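PDB 3WE5: ubiquitin conjugating enzyme from Agrocybe aegerita, which probably accepts activated ubiquitin as a thioester on a cysteine and passes it on to target proteins, as an E2 ubiquitin-conjugating enzyme of the UBE2W type. Local coordinates for residues R78-Q91 against Y153-K162. Numbering follows the deposited sequence.
Sequences RFDAQYPISSPAVQ and YVRTAPDNPK
Arg78 NH2 donates to two oxygens: across the contact to the backbone Asp159 O at 3.2 Å, and to Gln91 OE1 of its own segment at 2.9 Å. The Asp159 carbonyl oxygen lies in the guanidinium plane, yet the nitrogen stands 48° above the carbonyl plane, off the lone pairs. NH1 completes an end-on grip on the same residue: a nearly straight salt bridge, Arg78 NH1 to Asp159 OD2 at 2.8 Å, on the syn side, with carboxylate and guanidinium planes 82° apart. The Asp159 chi1 of 171° sets CG anti to the backbone N and brings the carboxylate up to NH1, while the carbonyl of the same residue serves NH2. Asn160 ND2 lies over the centre of one guanidinium face, and Gln91 OE1 also touches Pro161 CD. An alanine in place of Arg78 would probably leave the Asp159 carboxylate without its cationic mate, and Asp159 O and Gln91 OE1 without their shared donor. Asn160 OD1 takes the Lys162 backbone N-H on a lone pair, closing an Asx turn, and rests 3.4 Å from Ala89 CB. Beyond it the Lys162 chain runs past Ala89, bends at chi3 and carries NZ to Ser87 O at 2.8 Å. A water accepts from both Lys162 NZ and Ser87 N, and Asp80 OD2 adds a long salt bridge to NZ (3.9 Å); its OD1 is held by Gln82 N and Ser86 OG. The tail after helix 150-156 is thus laid along edge strand 89-92 of the E2 sheet and the loop leading into it, whereas Val90 points away from the tail and packs on Leu134 of helix 127-140. A close salt bridge at Arg78 and a long one at Lys162 mark the two ends of the seam, which suggests that polar bonds, with a small apolar patch of Ala89 against Pro161 and the lysine methylenes, set the tail's course.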
loop_
_atom_site.group_PDB
_atom_site.type_symbol
_atom_site.label_atom_id
_atom_site.label_comp_id
_atom_site.label_asym_id
_atom_site.label_seq_id
_atom_site.Cartn_x
_atom_site.Cartn_y
_atom_site.Cartn_z
ATOM N N ARG A 78 -19.747 -5.646 10.979
ATOM C CA ARG A 78 -20.174 -6.829 11.740
ATOM C C ARG A 78 -19.704 -6.728 13.183
ATOM O O ARG A 78 -18.547 -6.347 13.433
ATOM C CB ARG A 78 -19.637 -8.107 11.076
ATOM C CG ARG A 78 -20.427 -8.517 9.849
ATOM C CD ARG A 78 -19.968 -9.859 9.299
ATOM N NE ARG A 78 -18.704 -9.730 8.590
ATOM C CZ ARG A 78 -18.020 -10.756 8.099
ATOM N NH1 ARG A 78 -18.464 -11.998 8.270
ATOM N NH2 ARG A 78 -16.887 -10.542 7.448
ATOM N N PHE A 79 -20.589 -7.058 14.120
ATOM C CA PHE A 79 -20.328 -6.896 15.567
ATOM C C PHE A 79 -20.302 -8.250 16.262
ATOM O O PHE A 79 -21.212 -9.061 16.063
ATOM C CB PHE A 79 -21.413 -6.024 16.229
ATOM C CG PHE A 79 -21.705 -4.736 15.475
ATOM C CD1 PHE A 79 -20.823 -3.665 15.562
ATOM C CD2 PHE A 79 -22.836 -4.616 14.684
ATOM C CE1 PHE A 79 -21.053 -2.483 14.832
ATOM C CE2 PHE A 79 -23.095 -3.419 13.984
ATOM C CZ PHE A 79 -22.198 -2.367 14.062
ATOM N N ASP A 80 -19.279 -8.511 17.071
ATOM C CA ASP A 80 -19.318 -9.743 17.884
ATOM C C ASP A 80 -19.849 -9.465 19.288
ATOM O O ASP A 80 -20.230 -8.337 19.600
ATOM C CB ASP A 80 -17.966 -10.475 17.878
ATOM C CG ASP A 80 -16.854 -9.693 18.562
ATOM O OD1 ASP A 80 -17.124 -8.952 19.524
ATOM O OD2 ASP A 80 -15.686 -9.827 18.149
ATOM N N ALA A 81 -19.882 -10.471 20.160
ATOM C CA ALA A 81 -20.525 -10.298 21.457
ATOM C C ALA A 81 -19.746 -9.424 22.440
ATOM O O ALA A 81 -20.276 -9.081 23.510
ATOM C CB ALA A 81 -20.819 -11.667 22.094
ATOM N N GLN A 82 -18.503 -9.094 22.085
ATOM C CA GLN A 82 -17.650 -8.260 22.925
ATOM C C GLN A 82 -17.642 -6.779 22.516
ATOM O O GLN A 82 -16.991 -5.970 23.163
ATOM C CB GLN A 82 -16.218 -8.795 22.959
ATOM C CG GLN A 82 -16.070 -10.110 23.748
ATOM C CD GLN A 82 -16.644 -11.298 23.001
ATOM O OE1 GLN A 82 -17.628 -11.890 23.428
ATOM N NE2 GLN A 82 -16.032 -11.642 21.872
ATOM N N TYR A 83 -18.383 -6.413 21.472
ATOM C CA TYR A 83 -18.523 -4.984 21.129
ATOM C C TYR A 83 -19.121 -4.268 22.348
ATOM O O TYR A 83 -20.017 -4.786 23.013
ATOM C CB TYR A 83 -19.428 -4.813 19.889
ATOM C CG TYR A 83 -19.501 -3.377 19.390
ATOM C CD1 TYR A 83 -18.534 -2.889 18.540
ATOM C CD2 TYR A 83 -20.526 -2.521 19.790
ATOM C CE1 TYR A 83 -18.568 -1.588 18.075
ATOM C CE2 TYR A 83 -20.562 -1.184 19.340
ATOM C CZ TYR A 83 -19.582 -0.747 18.478
ATOM O OH TYR A 83 -19.589 0.557 18.001
ATOM N N PRO A 84 -18.653 -3.047 22.674
ATOM C CA PRO A 84 -17.721 -2.181 21.943
ATOM C C PRO A 84 -16.268 -2.319 22.400
ATOM O O PRO A 84 -15.439 -1.501 22.015
ATOM C CB PRO A 84 -18.250 -0.794 22.307
ATOM C CG PRO A 84 -18.629 -0.962 23.766
ATOM C CD PRO A 84 -19.253 -2.343 23.827
ATOM N N ILE A 85 -15.955 -3.328 23.211
ATOM C CA ILE A 85 -14.572 -3.538 23.600
ATOM C C ILE A 85 -13.801 -4.074 22.403
ATOM O O ILE A 85 -12.721 -3.569 22.080
ATOM C CB ILE A 85 -14.447 -4.463 24.842
ATOM C CG1 ILE A 85 -15.329 -3.945 25.984
ATOM C CG2 ILE A 85 -12.963 -4.639 25.198
ATOM C CD1 ILE A 85 -15.111 -2.472 26.411
ATOM N N SER A 86 -14.363 -5.071 21.708
ATOM C CA SER A 86 -13.806 -5.494 20.429
ATOM C C SER A 86 -14.212 -4.512 19.342
ATOM O O SER A 86 -15.312 -3.950 19.386
ATOM C CB SER A 86 -14.309 -6.877 20.051
ATOM O OG SER A 86 -15.714 -6.917 20.170
ATOM N N SER A 87 -13.324 -4.317 18.377
ATOM C CA SER A 87 -13.626 -3.448 17.251
ATOM C C SER A 87 -14.651 -4.146 16.364
ATOM O O SER A 87 -14.681 -5.387 16.289
ATOM C CB SER A 87 -12.355 -3.207 16.444
ATOM O OG SER A 87 -11.801 -4.438 16.044
ATOM N N PRO A 88 -15.486 -3.357 15.669
ATOM C CA PRO A 88 -16.306 -3.961 14.617
ATOM C C PRO A 88 -15.442 -4.467 13.464
ATOM O O PRO A 88 -14.369 -3.920 13.189
ATOM C CB PRO A 88 -17.178 -2.789 14.138
ATOM C CG PRO A 88 -16.304 -1.558 14.386
ATOM C CD PRO A 88 -15.544 -1.880 15.666
ATOM N N ALA A 89 -15.920 -5.508 12.772
ATOM C CA ALA A 89 -15.286 -5.969 11.547
ATOM C C ALA A 89 -15.909 -5.155 10.425
ATOM O O ALA A 89 -17.124 -5.168 10.241
ATOM C CB ALA A 89 -15.555 -7.428 11.342
ATOM N N VAL A 90 -15.090 -4.404 9.713
ATOM C CA VAL A 90 -15.610 -3.430 8.750
ATOM C C VAL A 90 -14.992 -3.639 7.367
ATOM O O VAL A 90 -13.767 -3.745 7.227
ATOM C CB VAL A 90 -15.294 -2.000 9.249
ATOM C CG1 VAL A 90 -15.877 -0.958 8.279
ATOM C CG2 VAL A 90 -15.858 -1.772 10.631
ATOM N N GLN A 91 -15.835 -3.706 6.333
ATOM C CA GLN A 91 -15.353 -3.905 4.977
ATOM C C GLN A 91 -16.330 -3.296 3.973
ATOM O O GLN A 91 -17.547 -3.198 4.237
ATOM C CB GLN A 91 -15.152 -5.399 4.699
ATOM C CG GLN A 91 -16.440 -6.199 4.759
ATOM C CD GLN A 91 -16.202 -7.636 5.203
ATOM O OE1 GLN A 91 -16.287 -7.953 6.392
ATOM N NE2 GLN A 91 -15.907 -8.510 4.249
ATOM N N TYR A 153 -2.456 -10.525 -0.524
ATOM C CA TYR A 153 -3.431 -10.530 0.559
ATOM C C TYR A 153 -4.730 -11.240 0.186
ATOM O O TYR A 153 -5.230 -12.071 0.945
ATOM C CB TYR A 153 -3.745 -9.100 1.023
ATOM C CG TYR A 153 -4.798 -9.073 2.103
ATOM C CD1 TYR A 153 -4.481 -9.406 3.412
ATOM C CD2 TYR A 153 -6.113 -8.733 1.812
ATOM C CE1 TYR A 153 -5.436 -9.390 4.400
ATOM C CE2 TYR A 153 -7.078 -8.721 2.790
ATOM C CZ TYR A 153 -6.735 -9.055 4.082
ATOM O OH TYR A 153 -7.696 -9.045 5.069
ATOM N N VAL A 154 -5.285 -10.902 -0.975
ATOM C CA VAL A 154 -6.647 -11.326 -1.298
ATOM C C VAL A 154 -6.755 -12.843 -1.538
ATOM O O VAL A 154 -7.781 -13.461 -1.244
ATOM C CB VAL A 154 -7.225 -10.487 -2.459
ATOM C CG1 VAL A 154 -8.490 -11.110 -3.010
ATOM C CG2 VAL A 154 -7.503 -9.050 -1.984
ATOM N N ARG A 155 -5.676 -13.446 -2.032
ATOM C CA ARG A 155 -5.659 -14.884 -2.304
ATOM C C ARG A 155 -5.912 -15.727 -1.061
ATOM O O ARG A 155 -6.616 -16.738 -1.120
ATOM C CB ARG A 155 -4.313 -15.301 -2.911
ATOM C CG ARG A 155 -4.141 -14.945 -4.369
ATOM C CD ARG A 155 -3.015 -15.756 -5.002
ATOM N NE ARG A 155 -1.695 -15.267 -4.614
ATOM C CZ ARG A 155 -1.046 -14.300 -5.255
ATOM N NH1 ARG A 155 -1.602 -13.721 -6.316
ATOM N NH2 ARG A 155 0.155 -13.911 -4.838
ATOM N N THR A 156 -5.330 -15.314 0.062
ATOM C CA THR A 156 -5.376 -16.108 1.289
ATOM C C THR A 156 -6.257 -15.474 2.377
ATOM O O THR A 156 -6.326 -15.972 3.502
ATOM C CB THR A 156 -3.950 -16.322 1.844
ATOM O OG1 THR A 156 -4.007 -17.031 3.087
ATOM C CG2 THR A 156 -3.272 -14.989 2.065
ATOM N N ALA A 157 -6.944 -14.389 2.031
ATOM C CA ALA A 157 -7.721 -13.625 3.015
ATOM C C ALA A 157 -8.941 -14.364 3.585
ATOM O O ALA A 157 -9.731 -14.951 2.844
ATOM C CB ALA A 157 -8.130 -12.270 2.435
ATOM N N PRO A 158 -9.108 -14.307 4.911
ATOM C CA PRO A 158 -10.198 -14.977 5.629
ATOM C C PRO A 158 -11.527 -14.237 5.478
ATOM O O PRO A 158 -11.520 -13.072 5.059
ATOM C CB PRO A 158 -9.734 -14.899 7.078
ATOM C CG PRO A 158 -8.956 -13.621 7.137
ATOM C CD PRO A 158 -8.256 -13.512 5.815
ATOM N N ASP A 159 -12.636 -14.899 5.817
ATOM C CA ASP A 159 -13.966 -14.288 5.729
ATOM C C ASP A 159 -14.017 -12.982 6.497
ATOM O O ASP A 159 -14.478 -11.956 5.990
ATOM C CB ASP A 159 -15.056 -15.216 6.288
ATOM C CG ASP A 159 -16.413 -14.513 6.412
ATOM O OD1 ASP A 159 -17.041 -14.239 5.366
ATOM O OD2 ASP A 159 -16.852 -14.229 7.551
ATOM N N ASN A 160 -13.535 -13.040 7.730
ATOM C CA ASN A 160 -13.565 -11.897 8.610
ATOM C C ASN A 160 -12.208 -11.218 8.557
ATOM O O ASN A 160 -11.189 -11.857 8.802
ATOM C CB ASN A 160 -13.893 -12.357 10.026
ATOM C CG ASN A 160 -14.464 -11.250 10.874
ATOM O OD1 ASN A 160 -13.742 -10.342 11.278
ATOM N ND2 ASN A 160 -15.763 -11.320 11.157
ATOM N N PRO A 161 -12.190 -9.918 8.224
ATOM C CA PRO A 161 -10.939 -9.177 8.047
ATOM C C PRO A 161 -10.165 -9.002 9.347
ATOM O O PRO A 161 -8.993 -8.613 9.310
ATOM C CB PRO A 161 -11.416 -7.818 7.547
ATOM C CG PRO A 161 -12.784 -7.666 8.145
ATOM C CD PRO A 161 -13.373 -9.046 8.089
ATOM N N LYS A 162 -10.803 -9.283 10.478
ATOM C CA LYS A 162 -10.114 -9.162 11.762
ATOM C C LYS A 162 -9.086 -10.284 11.931
ATOM O O LYS A 162 -8.183 -10.199 12.763
ATOM C CB LYS A 162 -11.111 -9.142 12.930
ATOM C CG LYS A 162 -12.125 -7.998 12.861
ATOM C CD LYS A 162 -12.972 -7.908 14.123
ATOM C CE LYS A 162 -12.106 -7.660 15.340
ATOM N NZ LYS A 162 -12.925 -7.585 16.566
HETATM O O HOH W 1 -10.929 -6.452 18.594
#